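3-oxoacyl-[acyl-carrier-protein] synthase 3 (Micrococcus luteus NCTC 2665, PDB 4EWP) probably catalyses the first condensation of fatty acid synthesis, joining two carbons from malonyl-ACP to an acyl-CoA primer such as acetyl-CoA. Local coordinates at residues Tyr22-Leu27 with Ala58-Pro63; Glu42-Arg47 with Ile164-Gly169; Pro187-Ser192 with Arg256-Ala261; Leu332-Gly337 with Tyr342-Val347. All coordinates share one frame; numbering follows the deposited sequence.

Contact 1: residues Tyr22-Leu27 with Ala58-Pro63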
loop_
_atom_site.group_PDB
_atom_site.type_symbol
_atom_site.label_atom_id
_atom_site.label_comp_id
_atom_site.label_asym_id
_atom_site.label_seq_id
_atom_site.Cartn_x
_atom_site.Cartn_y
_atom_site.Cartn_z
ATOM N N TYR A 22 -16.135 -12.544 3.504
ATOM C CA TYR A 22 -17.065 -11.896 4.415
ATOM C C TYR A 22 -18.029 -11.066 3.576
ATOM O O TYR A 22 -17.613 -10.211 2.782
ATOM C CB TYR A 22 -16.337 -11.008 5.439
ATOM C CG TYR A 22 -17.268 -10.441 6.494
ATOM C CD1 TYR A 22 -18.079 -9.331 6.227
ATOM C CD2 TYR A 22 -17.351 -11.019 7.751
ATOM C CE1 TYR A 22 -18.944 -8.815 7.195
ATOM C CE2 TYR A 22 -18.205 -10.514 8.718
ATOM C CZ TYR A 22 -18.998 -9.420 8.439
ATOM O OH TYR A 22 -19.836 -8.941 9.420
ATOM N N ARG A 23 -19.316 -11.333 3.755
ATOM C CA ARG A 23 -20.372 -10.648 3.037
ATOM C C ARG A 23 -21.334 -10.045 4.039
ATOM O O ARG A 23 -21.976 -10.772 4.793
ATOM C CB ARG A 23 -21.151 -11.634 2.164
ATOM C CG ARG A 23 -20.369 -12.178 0.987
ATOM C CD ARG A 23 -21.275 -13.025 0.112
ATOM N NE ARG A 23 -20.514 -13.811 -0.849
ATOM C CZ ARG A 23 -20.212 -13.393 -2.077
ATOM N NH1 ARG A 23 -20.605 -12.184 -2.483
ATOM N NH2 ARG A 23 -19.525 -14.184 -2.901
ATOM N N PRO A 24 -21.445 -8.708 4.049
ATOM C CA PRO A 24 -22.458 -8.045 4.878
ATOM C C PRO A 24 -23.847 -8.623 4.605
ATOM O O PRO A 24 -24.151 -8.949 3.459
ATOM C CB PRO A 24 -22.378 -6.592 4.416
ATOM C CG PRO A 24 -20.928 -6.438 3.997
ATOM C CD PRO A 24 -20.584 -7.746 3.338
ATOM N N ALA A 25 -24.671 -8.746 5.643
ATOM C CA ALA A 25 -25.996 -9.338 5.504
ATOM C C ALA A 25 -26.988 -8.404 4.827
ATOM O O ALA A 25 -28.044 -8.840 4.360
ATOM C CB ALA A 25 -26.534 -9.787 6.866
ATOM N N ASN A 26 -26.661 -7.119 4.782
ATOM C CA ASN A 26 -27.565 -6.153 4.163
ATOM C C ASN A 26 -27.413 -6.138 2.643
ATOM O O ASN A 26 -26.434 -5.621 2.104
ATOM C CB ASN A 26 -27.364 -4.746 4.748
ATOM C CG ASN A 26 -28.515 -3.816 4.425
ATOM O OD1 ASN A 26 -29.568 -4.265 3.979
ATOM N ND2 ASN A 26 -28.323 -2.516 4.646
ATOM N N LEU A 27 -28.381 -6.729 1.957
ATOM C CA LEU A 27 -28.397 -6.708 0.506
ATOM C C LEU A 27 -29.381 -5.648 0.074
ATOM O O LEU A 27 -30.586 -5.873 0.101
ATOM C CB LEU A 27 -28.820 -8.068 -0.052
ATOM C CG LEU A 27 -27.902 -9.237 0.315
ATOM C CD1 LEU A 27 -28.249 -10.454 -0.539
ATOM C CD2 LEU A 27 -26.417 -8.879 0.164
ATOM N N ALA A 58 -22.120 0.251 10.202
ATOM C CA ALA A 58 -21.045 1.002 10.849
ATOM C C ALA A 58 -20.033 0.116 11.570
ATOM O O ALA A 58 -18.838 0.407 11.552
ATOM C CB ALA A 58 -21.626 2.029 11.822
ATOM N N GLU A 59 -20.512 -0.950 12.210
ATOM C CA GLU A 59 -19.648 -1.871 12.956
ATOM C C GLU A 59 -18.798 -2.748 12.038
ATOM O O GLU A 59 -17.725 -3.231 12.431
ATOM C CB GLU A 59 -20.472 -2.783 13.884
ATOM C CG GLU A 59 -21.131 -2.082 15.055
ATOM C CD GLU A 59 -22.311 -1.214 14.638
ATOM O OE1 GLU A 59 -23.043 -1.604 13.695
ATOM O OE2 GLU A 59 -22.505 -0.137 15.251
ATOM N N GLU A 60 -19.291 -2.973 10.824
ATOM C CA GLU A 60 -18.585 -3.813 9.858
ATOM C C GLU A 60 -17.508 -3.021 9.130
ATOM O O GLU A 60 -17.656 -2.672 7.947
ATOM C CB GLU A 60 -19.567 -4.418 8.861
ATOM C CG GLU A 60 -20.428 -5.495 9.468
ATOM C CD GLU A 60 -21.483 -5.984 8.516
ATOM O OE1 GLU A 60 -22.258 -5.141 8.001
ATOM O OE2 GLU A 60 -21.515 -7.209 8.274
ATOM N N THR A 61 -16.435 -2.725 9.857
ATOM C CA THR A 61 -15.354 -1.913 9.330
ATOM C C THR A 61 -14.473 -2.739 8.407
ATOM O O THR A 61 -14.630 -3.961 8.285
ATOM C CB THR A 61 -14.473 -1.383 10.476
ATOM O OG1 THR A 61 -13.981 -2.492 11.238
ATOM C CG2 THR A 61 -15.273 -0.447 11.396
ATOM N N VAL A 62 -13.534 -2.075 7.758
ATOM C CA VAL A 62 -12.552 -2.795 6.965
ATOM C C VAL A 62 -11.831 -3.894 7.793
ATOM O O VAL A 62 -11.739 -5.038 7.360
ATOM C CB VAL A 62 -11.583 -1.805 6.265
ATOM C CG1 VAL A 62 -10.364 -2.528 5.659
ATOM C CG2 VAL A 62 -12.347 -1.010 5.202
ATOM N N PRO A 63 -11.333 -3.556 8.992
ATOM C CA PRO A 63 -10.656 -4.601 9.774
ATOM C C PRO A 63 -11.573 -5.734 10.237
ATOM O O PRO A 63 -11.127 -6.879 10.280
ATOM C CB PRO A 63 -10.106 -3.835 10.989
ATOM C CG PRO A 63 -9.901 -2.430 10.471
ATOM C CD PRO A 63 -11.076 -2.206 9.531
HETATM O O HOH W 1 -23.791 -8.468 8.298
HETATM O O HOH W 2 -24.666 -5.451 6.549
#

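Contact 2: residues Glu42-Arg47 with Ile164-Gly169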
loop_
_atom_site.group_PDB
_atom_site.type_symbol
_atom_site.label_atom_id
_atom_site.label_comp_id
_atom_site.label_asym_id
_atom_site.label_seq_id
_atom_site.Cartn_x
_atom_site.Cartn_y
_atom_site.Cartn_z
ATOM N N GLU A 42 -35.280 -1.250 -13.138
ATOM C CA GLU A 42 -35.092 -1.922 -14.421
ATOM C C GLU A 42 -33.927 -1.348 -15.234
ATOM O O GLU A 42 -33.265 -2.068 -15.979
ATOM C CB GLU A 42 -36.393 -1.904 -15.236
ATOM C CG GLU A 42 -37.500 -2.785 -14.651
ATOM C CD GLU A 42 -38.797 -2.749 -15.458
ATOM O OE1 GLU A 42 -39.073 -1.727 -16.130
ATOM O OE2 GLU A 42 -39.549 -3.749 -15.417
ATOM N N TRP A 43 -33.685 -0.050 -15.099
ATOM C CA TRP A 43 -32.570 0.561 -15.806
ATOM C C TRP A 43 -31.273 0.022 -15.206
ATOM O O TRP A 43 -30.449 -0.564 -15.912
ATOM C CB TRP A 43 -32.639 2.088 -15.715
ATOM C CG TRP A 43 -31.574 2.810 -16.500
ATOM C CD1 TRP A 43 -31.586 3.108 -17.838
ATOM C CD2 TRP A 43 -30.353 3.346 -15.986
ATOM N NE1 TRP A 43 -30.443 3.791 -18.184
ATOM C CE2 TRP A 43 -29.669 3.950 -17.064
ATOM C CE3 TRP A 43 -29.766 3.370 -14.716
ATOM C CZ2 TRP A 43 -28.426 4.568 -16.910
ATOM C CZ3 TRP A 43 -28.530 3.983 -14.564
ATOM C CH2 TRP A 43 -27.875 4.574 -15.655
ATOM N N ILE A 44 -31.111 0.192 -13.899
ATOM C CA ILE A 44 -29.933 -0.332 -13.218
ATOM C C ILE A 44 -29.703 -1.796 -13.568
ATOM O O ILE A 44 -28.592 -2.191 -13.922
ATOM C CB ILE A 44 -30.039 -0.181 -11.698
ATOM C CG1 ILE A 44 -30.247 1.290 -11.331
ATOM C CG2 ILE A 44 -28.794 -0.740 -11.014
ATOM C CD1 ILE A 44 -30.044 1.575 -9.863
ATOM N N ARG A 45 -30.754 -2.603 -13.486
ATOM C CA ARG A 45 -30.597 -4.032 -13.739
ATOM C C ARG A 45 -30.103 -4.258 -15.163
ATOM O O ARG A 45 -29.280 -5.134 -15.419
ATOM C CB ARG A 45 -31.909 -4.776 -13.484
ATOM C CG ARG A 45 -31.714 -6.240 -13.177
ATOM C CD ARG A 45 -33.029 -6.931 -12.944
ATOM N NE ARG A 45 -33.733 -6.430 -11.765
ATOM C CZ ARG A 45 -34.374 -7.218 -10.904
ATOM N NH1 ARG A 45 -35.003 -6.695 -9.854
ATOM N NH2 ARG A 45 -34.382 -8.534 -11.097
ATOM N N GLN A 46 -30.586 -3.425 -16.078
ATOM C CA GLN A 46 -30.250 -3.530 -17.492
ATOM C C GLN A 46 -28.840 -3.013 -17.822
ATOM O O GLN A 46 -28.098 -3.647 -18.573
ATOM C CB GLN A 46 -31.318 -2.801 -18.325
ATOM C CG GLN A 46 -30.990 -2.612 -19.798
ATOM C CD GLN A 46 -32.090 -1.871 -20.553
ATOM O OE1 GLN A 46 -31.828 -0.881 -21.242
ATOM N NE2 GLN A 46 -33.327 -2.354 -20.430
ATOM N N ARG A 47 -28.466 -1.870 -17.258
ATOM C CA ARG A 47 -27.141 -1.297 -17.515
ATOM C C ARG A 47 -25.983 -2.046 -16.834
ATOM O O ARG A 47 -24.853 -2.050 -17.339
ATOM C CB ARG A 47 -27.112 0.174 -17.093
ATOM C CG ARG A 47 -28.107 1.049 -17.840
ATOM C CD ARG A 47 -27.606 1.400 -19.236
ATOM N NE ARG A 47 -27.136 2.785 -19.315
ATOM C CZ ARG A 47 -25.879 3.176 -19.113
ATOM N NH1 ARG A 47 -24.937 2.288 -18.817
ATOM N NH2 ARG A 47 -25.562 4.461 -19.209
ATOM N N ILE A 164 -21.184 6.044 -10.709
ATOM C CA ILE A 164 -20.653 4.839 -10.069
ATOM C C ILE A 164 -21.309 4.445 -8.739
ATOM O O ILE A 164 -21.318 3.269 -8.378
ATOM C CB ILE A 164 -19.131 4.977 -9.840
ATOM C CG1 ILE A 164 -18.485 3.615 -9.558
ATOM C CG2 ILE A 164 -18.866 5.957 -8.717
ATOM C CD1 ILE A 164 -16.976 3.616 -9.695
ATOM N N SER A 165 -21.853 5.418 -8.015
ATOM C CA SER A 165 -22.334 5.172 -6.655
ATOM C C SER A 165 -23.129 3.871 -6.498
ATOM O O SER A 165 -22.804 3.028 -5.667
ATOM C CB SER A 165 -23.182 6.350 -6.166
ATOM O OG SER A 165 -24.428 6.398 -6.842
ATOM N N PHE A 166 -24.178 3.710 -7.294
ATOM C CA PHE A 166 -25.101 2.597 -7.093
ATOM C C PHE A 166 -24.497 1.243 -7.478
ATOM O O PHE A 166 -25.090 0.202 -7.180
ATOM C CB PHE A 166 -26.382 2.836 -7.879
ATOM C CG PHE A 166 -26.154 2.954 -9.349
ATOM C CD1 PHE A 166 -25.855 4.184 -9.917
ATOM C CD2 PHE A 166 -26.197 1.830 -10.156
ATOM C CE1 PHE A 166 -25.628 4.298 -11.271
ATOM C CE2 PHE A 166 -25.974 1.929 -11.513
ATOM C CZ PHE A 166 -25.687 3.169 -12.077
ATOM N N LEU A 167 -23.329 1.250 -8.130
ATOM C CA LEU A 167 -22.673 -0.005 -8.514
ATOM C C LEU A 167 -21.932 -0.653 -7.363
ATOM O O LEU A 167 -21.658 -1.847 -7.393
ATOM C CB LEU A 167 -21.682 0.193 -9.666
ATOM C CG LEU A 167 -22.244 0.230 -11.085
ATOM C CD1 LEU A 167 -22.150 1.644 -11.663
ATOM C CD2 LEU A 167 -21.500 -0.755 -11.959
ATOM N N LEU A 168 -21.603 0.133 -6.348
ATOM C CA LEU A 168 -20.610 -0.307 -5.373
ATOM C C LEU A 168 -21.154 -0.925 -4.099
ATOM O O LEU A 168 -22.117 -0.440 -3.500
ATOM C CB LEU A 168 -19.671 0.848 -5.024
ATOM C CG LEU A 168 -19.042 1.487 -6.258
ATOM C CD1 LEU A 168 -18.075 2.592 -5.824
ATOM C CD2 LEU A 168 -18.352 0.399 -7.082
ATOM N N GLY A 169 -20.491 -1.990 -3.673
ATOM C CA GLY A 169 -20.872 -2.698 -2.468
ATOM C C GLY A 169 -19.649 -2.919 -1.593
ATOM O O GLY A 169 -18.520 -2.565 -1.976
#

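Contact 3: residues Pro187-Ser192 with Arg256-Ala261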
loop_
_atom_site.group_PDB
_atom_site.type_symbol
_atom_site.label_atom_id
_atom_site.label_comp_id
_atom_site.label_asym_id
_atom_site.label_seq_id
_atom_site.Cartn_x
_atom_site.Cartn_y
_atom_site.Cartn_z
ATOM N N PRO A 187 2.727 -16.768 -14.123
ATOM C CA PRO A 187 3.441 -15.483 -14.017
ATOM C C PRO A 187 2.488 -14.313 -14.150
ATOM O O PRO A 187 1.689 -14.265 -15.093
ATOM C CB PRO A 187 4.418 -15.504 -15.204
ATOM C CG PRO A 187 4.577 -16.980 -15.548
ATOM C CD PRO A 187 3.243 -17.617 -15.214
ATOM N N SER A 188 2.565 -13.373 -13.215
ATOM C CA SER A 188 1.629 -12.260 -13.235
ATOM C C SER A 188 1.791 -11.388 -14.474
ATOM O O SER A 188 2.901 -11.136 -14.936
ATOM C CB SER A 188 1.763 -11.412 -11.971
ATOM O OG SER A 188 1.177 -12.078 -10.864
ATOM N N VAL A 189 0.660 -10.948 -15.012
ATOM C CA VAL A 189 0.627 -9.918 -16.047
ATOM C C VAL A 189 -0.067 -8.695 -15.432
ATOM O O VAL A 189 -1.284 -8.691 -15.212
ATOM C CB VAL A 189 -0.133 -10.391 -17.302
ATOM C CG1 VAL A 189 -0.174 -9.266 -18.354
ATOM C CG2 VAL A 189 0.534 -11.649 -17.870
ATOM N N TRP A 190 0.716 -7.682 -15.091
ATOM C CA TRP A 190 0.161 -6.578 -14.341
ATOM C C TRP A 190 0.826 -5.286 -14.777
ATOM O O TRP A 190 1.965 -5.288 -15.272
ATOM C CB TRP A 190 0.237 -6.823 -12.817
ATOM C CG TRP A 190 1.635 -7.086 -12.253
ATOM C CD1 TRP A 190 2.692 -7.641 -12.904
ATOM C CD2 TRP A 190 2.094 -6.789 -10.926
ATOM N NE1 TRP A 190 3.790 -7.702 -12.071
ATOM C CE2 TRP A 190 3.446 -7.188 -10.849
ATOM C CE3 TRP A 190 1.494 -6.225 -9.798
ATOM C CZ2 TRP A 190 4.209 -7.049 -9.683
ATOM C CZ3 TRP A 190 2.253 -6.074 -8.640
ATOM C CH2 TRP A 190 3.597 -6.486 -8.591
ATOM N N GLY A 191 0.107 -4.183 -14.631
ATOM C CA GLY A 191 0.610 -2.919 -15.143
ATOM C C GLY A 191 -0.216 -1.729 -14.721
ATOM O O GLY A 191 -1.137 -1.842 -13.904
ATOM N N SER A 192 0.115 -0.581 -15.303
ATOM C CA SER A 192 -0.497 0.680 -14.935
ATOM C C SER A 192 -0.528 1.585 -16.154
ATOM O O SER A 192 0.253 1.423 -17.089
ATOM C CB SER A 192 0.323 1.367 -13.835
ATOM O OG SER A 192 1.512 1.936 -14.384
ATOM N N ARG A 256 -5.421 -12.469 -22.564
ATOM C CA ARG A 256 -4.791 -13.367 -23.528
ATOM C C ARG A 256 -3.295 -13.454 -23.241
ATOM O O ARG A 256 -2.687 -14.520 -23.347
ATOM C CB ARG A 256 -5.066 -12.943 -24.978
ATOM C CG ARG A 256 -6.511 -13.242 -25.427
ATOM C CD ARG A 256 -6.767 -12.916 -26.909
ATOM N NE ARG A 256 -6.706 -11.477 -27.162
ATOM C CZ ARG A 256 -7.753 -10.713 -27.467
ATOM N NH1 ARG A 256 -8.971 -11.248 -27.586
ATOM N NH2 ARG A 256 -7.576 -9.411 -27.666
ATOM N N GLU A 257 -2.704 -12.332 -22.854
ATOM C CA GLU A 257 -1.305 -12.344 -22.489
ATOM C C GLU A 257 -1.067 -13.241 -21.255
ATOM O O GLU A 257 -0.120 -14.027 -21.225
ATOM C CB GLU A 257 -0.822 -10.920 -22.253
ATOM C CG GLU A 257 0.677 -10.745 -22.376
ATOM C CD GLU A 257 1.092 -9.287 -22.271
ATOM O OE1 GLU A 257 0.335 -8.420 -22.781
ATOM O OE2 GLU A 257 2.163 -9.020 -21.675
ATOM N N ALA A 258 -1.933 -13.127 -20.248
ATOM C CA ALA A 258 -1.825 -13.952 -19.048
ATOM C C ALA A 258 -1.958 -15.440 -19.407
ATOM O O ALA A 258 -1.142 -16.267 -19.005
ATOM C CB ALA A 258 -2.873 -13.528 -17.996
ATOM N N LEU A 259 -2.966 -15.783 -20.188
ATOM C CA LEU A 259 -3.090 -17.154 -20.677
ATOM C C LEU A 259 -1.813 -17.601 -21.399
ATOM O O LEU A 259 -1.303 -18.698 -21.151
ATOM C CB LEU A 259 -4.288 -17.291 -21.624
ATOM C CG LEU A 259 -5.696 -17.078 -21.054
ATOM C CD1 LEU A 259 -6.706 -17.100 -22.180
ATOM C CD2 LEU A 259 -6.056 -18.126 -20.002
ATOM N N ASP A 260 -1.297 -16.762 -22.294
ATOM C CA ASP A 260 -0.122 -17.143 -23.074
ATOM C C ASP A 260 1.093 -17.373 -22.180
ATOM O O ASP A 260 1.784 -18.376 -22.329
ATOM C CB ASP A 260 0.194 -16.118 -24.166
ATOM C CG ASP A 260 1.414 -16.506 -24.993
ATOM O OD1 ASP A 260 1.260 -17.309 -25.940
ATOM O OD2 ASP A 260 2.528 -16.009 -24.699
ATOM N N ALA A 261 1.329 -16.466 -21.235
ATOM C CA ALA A 261 2.460 -16.606 -20.315
ATOM C C ALA A 261 2.288 -17.822 -19.406
ATOM O O ALA A 261 3.269 -18.403 -18.943
ATOM C CB ALA A 261 2.648 -15.334 -19.484
HETATM O O HOH W 3 0.510 -15.965 -16.655
#

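Contact 4: residues Leu332-Gly337 with Tyr342-Val347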
loop_
_atom_site.group_PDB
_atom_site.type_symbol
_atom_site.label_atom_id
_atom_site.label_comp_id
_atom_site.label_asym_id
_atom_site.label_seq_id
_atom_site.Cartn_x
_atom_site.Cartn_y
_atom_site.Cartn_z
ATOM N N LEU A 332 -8.720 -18.211 -14.600
ATOM C CA LEU A 332 -8.120 -16.942 -14.988
ATOM C C LEU A 332 -8.754 -15.858 -14.127
ATOM O O LEU A 332 -9.980 -15.705 -14.111
ATOM C CB LEU A 332 -8.380 -16.650 -16.474
ATOM C CG LEU A 332 -7.997 -15.284 -17.056
ATOM C CD1 LEU A 332 -6.493 -15.072 -16.973
ATOM C CD2 LEU A 332 -8.455 -15.196 -18.485
ATOM N N GLN A 333 -7.932 -15.117 -13.395
ATOM C CA GLN A 333 -8.436 -13.993 -12.612
ATOM C C GLN A 333 -7.767 -12.743 -13.106
ATOM O O GLN A 333 -6.567 -12.742 -13.396
ATOM C CB GLN A 333 -8.179 -14.182 -11.121
ATOM C CG GLN A 333 -6.755 -14.540 -10.818
ATOM C CD GLN A 333 -6.556 -14.796 -9.344
ATOM O OE1 GLN A 333 -7.425 -15.379 -8.679
ATOM N NE2 GLN A 333 -5.415 -14.343 -8.811
ATOM N N ILE A 334 -8.547 -11.681 -13.230
ATOM C CA ILE A 334 -8.023 -10.449 -13.785
ATOM C C ILE A 334 -8.800 -9.286 -13.199
ATOM O O ILE A 334 -10.029 -9.229 -13.321
ATOM C CB ILE A 334 -8.112 -10.453 -15.322
ATOM C CG1 ILE A 334 -7.616 -9.123 -15.887
ATOM C CG2 ILE A 334 -9.553 -10.713 -15.786
ATOM C CD1 ILE A 334 -7.387 -9.175 -17.391
ATOM N N GLY A 335 -8.083 -8.393 -12.518
ATOM C CA GLY A 335 -8.680 -7.216 -11.910
ATOM C C GLY A 335 -8.159 -5.939 -12.545
ATOM O O GLY A 335 -7.060 -5.928 -13.099
ATOM N N PHE A 336 -8.940 -4.863 -12.442
ATOM C CA PHE A 336 -8.665 -3.629 -13.150
ATOM C C PHE A 336 -9.415 -2.475 -12.495
ATOM O O PHE A 336 -10.611 -2.589 -12.221
ATOM C CB PHE A 336 -9.046 -3.754 -14.636
ATOM C CG PHE A 336 -10.364 -4.480 -14.886
ATOM C CD1 PHE A 336 -11.545 -3.768 -15.045
ATOM C CD2 PHE A 336 -10.407 -5.863 -14.985
ATOM C CE1 PHE A 336 -12.748 -4.415 -15.273
ATOM C CE2 PHE A 336 -11.606 -6.528 -15.213
ATOM C CZ PHE A 336 -12.778 -5.800 -15.360
ATOM N N GLY A 337 -8.720 -1.367 -12.230
ATOM C CA GLY A 337 -9.389 -0.205 -11.667
ATOM C C GLY A 337 -8.615 1.098 -11.704
ATOM O O GLY A 337 -7.685 1.249 -12.499
ATOM N N TYR A 342 -4.007 -2.691 -13.507
ATOM C CA TYR A 342 -4.567 -4.014 -13.762
ATOM C C TYR A 342 -3.604 -5.129 -13.355
ATOM O O TYR A 342 -2.394 -4.937 -13.336
ATOM C CB TYR A 342 -4.883 -4.168 -15.244
ATOM C CG TYR A 342 -3.683 -3.985 -16.149
ATOM C CD1 TYR A 342 -3.423 -2.764 -16.762
ATOM C CD2 TYR A 342 -2.810 -5.035 -16.391
ATOM C CE1 TYR A 342 -2.329 -2.599 -17.601
ATOM C CE2 TYR A 342 -1.718 -4.881 -17.221
ATOM C CZ TYR A 342 -1.480 -3.660 -17.820
ATOM O OH TYR A 342 -0.388 -3.520 -18.648
ATOM N N GLY A 343 -4.150 -6.305 -13.067
ATOM C CA GLY A 343 -3.340 -7.468 -12.756
ATOM C C GLY A 343 -4.085 -8.753 -13.100
ATOM O O GLY A 343 -5.311 -8.831 -12.920
ATOM N N ALA A 344 -3.353 -9.750 -13.604
ATOM C CA ALA A 344 -3.949 -11.028 -13.972
ATOM C C ALA A 344 -3.022 -12.217 -13.730
ATOM O O ALA A 344 -1.801 -12.103 -13.876
ATOM C CB ALA A 344 -4.390 -11.008 -15.447
ATOM N N GLN A 345 -3.626 -13.360 -13.403
ATOM C CA GLN A 345 -2.918 -14.632 -13.255
ATOM C C GLN A 345 -3.827 -15.786 -13.627
ATOM O O GLN A 345 -5.051 -15.691 -13.519
ATOM C CB GLN A 345 -2.488 -14.867 -11.799
ATOM C CG GLN A 345 -1.558 -13.855 -11.231
ATOM C CD GLN A 345 -2.275 -12.781 -10.437
ATOM O OE1 GLN A 345 -3.489 -12.836 -10.221
ATOM N NE2 GLN A 345 -1.516 -11.793 -9.989
ATOM N N VAL A 346 -3.231 -16.895 -14.028
ATOM C CA VAL A 346 -3.963 -18.152 -14.029
ATOM C C VAL A 346 -3.620 -18.878 -12.727
ATOM O O VAL A 346 -2.445 -18.965 -12.326
ATOM C CB VAL A 346 -3.639 -19.004 -15.256
ATOM C CG1 VAL A 346 -4.271 -20.379 -15.127
ATOM C CG2 VAL A 346 -4.127 -18.286 -16.537
ATOM N N VAL A 347 -4.644 -19.348 -12.033
ATOM C CA VAL A 347 -4.419 -19.997 -10.754
ATOM C C VAL A 347 -5.119 -21.344 -10.688
ATOM O O VAL A 347 -6.186 -21.520 -11.253
ATOM C CB VAL A 347 -4.874 -19.127 -9.560
ATOM C CG1 VAL A 347 -4.114 -17.790 -9.538
ATOM C CG2 VAL A 347 -6.384 -18.913 -9.581
#

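Contact 1: residues Tyr22-Leu27 with Ala58-Pro63
Tyr22, the last residue of strand 13-22, reaches across to Glu60 with its phenol, and the hydroxyl OH donates a hydrogen bond of 2.7 Å to Glu60 OE2. With Tyr22 CG anti to the backbone N (chi1 -174°), the ring leans over toward the loop ahead of helix 62-76. The carboxylate oxygen stands at the ring edge, in its plane, OE2 lying 3.2 Å from Tyr22 CE1, while the ring and carboxylate planes are turned 73° apart; the oxygen uses its anti lone pair. Next in the chain, Pro24 sets its ring against the same carboxylate, CB 3.9 Å from Glu60 OE1. Ala25 and Asn26 then join through water. One water accepts from Ala25 N and donates to Glu60 OE2 at 2.6 Å, so that this oxygen receives two hydrogen bonds; a second accepts from Asn26 N and donates to Glu60 OE1 at 2.8 Å, an oxygen that also takes the backbone N-H of Thr57. A single extended acid thus ties down the loop between strands 13-22 and 27-29. Glu60 itself is the centre of an inverse gamma turn, and the next residue, Thr61, is the N-cap of helix 62-76, its OG1 receiving the N-H of Val64.

Contact 2: residues Glu42-Arg47 with Ile164-Gly169
Phe166 overlaps Ile44 along one side of its ring, with CD2 3.8 Å from Ile44 CG2 and 3.9 Å from Ile44 CD1. Both ends of the forked isoleucine meet the same ring carbon, the two side chains sliding past each other in opposite directions. Ile44 CG2 is anti to its backbone N and CG1 is beside it (chi1 -57°), which spreads the two branches toward the ring. The outermost ring carbon, Phe166 CZ, meets Trp43 CZ3 at 3.9 Å, where the two aromatic side chains cross at about a right angle. The indole is covered on one face by its own helix neighbour, Arg47 CG lying 3.4 Å above the centre of the Trp43 ring system. No hydrogen bond crosses between the segments, and Leu167 CD1 rests over one face of Phe166. An alanine in place of Phe166 would lose the ring that meets both helix residues, and would probably leave Ile44 and the six-membered ring of Trp43 without their partner from the 3-10 turn. The Phe166 side chain also touches Leu33 of helix 30-33, Ile37 of the following loop and Thr48 of helix 41-48, fastening that helix to the turn that leads into strand 170-180.

Contact 3: residues Pro187-Ser192 with Arg256-Ala261
Val189 packs on Ala258 where strand 189-192, the outermost within this chain of a five-stranded mixed sheet of the thiolase-like fold, meets a covering helix, 240-262. Val189 has the most surface buried by the contact. Its CG2 rides 3.5 Å from Ala258 CA, so the methyl touches the helix backbone itself, and it stands 3.9 Å from Ala258 CB. The other branch, CG1, is anti to the backbone N (chi1 179°) and points at the carboxylate end of Glu257, whose extended chain passes obliquely with OE2 4.1 Å from Val189 CG1. A glycine in place of Val189 would remove both methyls and would probably open a gap between strand and helix at Ala258. Ala261, next most covered, is approached by Pro187, whose CD lies 3.8 Å from Ala261 O. Ala258 also touches Ala344 and Leu332 of the neighbouring strands 341-348 and 330-337, while the second subunit is close by, Lys6 of that chain packing on Pro187. A water bridges the two backbones, donating to Pro187 O at 2.6 Å and to Ala258 O at 2.9 Å.

Contact 4: residues Leu332-Gly337 with Tyr342-Val347
Strands 332-337 and 342-347 run almost exactly antiparallel, their axes 4.7 Å apart, and the hydrogen-bonded pairs Gln333 with Gln345 and Gly335 with Gly343 each form two backbone bonds, such as Gly335 N to Gly343 O at 2.8 Å. Alternating with these are the non-hydrogen-bonded pairs, where Leu332 faces Val346, Ile334 faces Ala344 and Phe336 faces Tyr342, all on the face toward helix 240-262. Ile334 CG1 rests 3.8 Å from Ala344 CB, and Leu332 CD1 meets Val346 CG2 at 4.0 Å as the two cross obliquely. On the other face, Gln333 NE2 donates to Gln345 OE1 at 2.8 Å in a nearly straight bond (171° at the hydrogen). The acceptor lies in the plane of the Gln333 amide, but the donor sits above the carbonyl plane of Gln345, as the two amides are turned 70° apart. Gln345 is bent at chi2 (96°), which swings its OE1 back toward Gln333. Both remaining amide ends are engaged: Gln333 OE1 is hydrogen-bonded to Tyr126 OH, and Gln345 NE2 binds Cys127 O and Ser188 OG, so both buried amides are held in orientation. Val347 CG1 packs against the Gln333 amide, the two side chains crossing at about a right angle. Altogether this is a beta hairpin at the centre of a thiolase-like sheet, with Gly335 close to His275 and Cys123, predicted active-site residues.

In the fold
Contacts 3 and 4 form one unit: their centres are about 8 Å apart, and strand 189-192 lies beside strand 341-348, with Val189 O 2.8 Å from Ala344 N in a probable hydrogen bond. Both also touch the second subunit. Contacts 1 and 2 belong to another part of the chain, their segments alternating in sequence, their centres about 20 Å apart and their nearest atoms about 7 Å apart. Contact 1 lies across the chain's centre from contacts 3 and 4. Two contacts approach the predicted active site from different elements: in contact 4 Gly335 is about 4 Å from the side chain of His275, and in contact 2 the side chain of Phe166 is about 9 Å from that of Asn306.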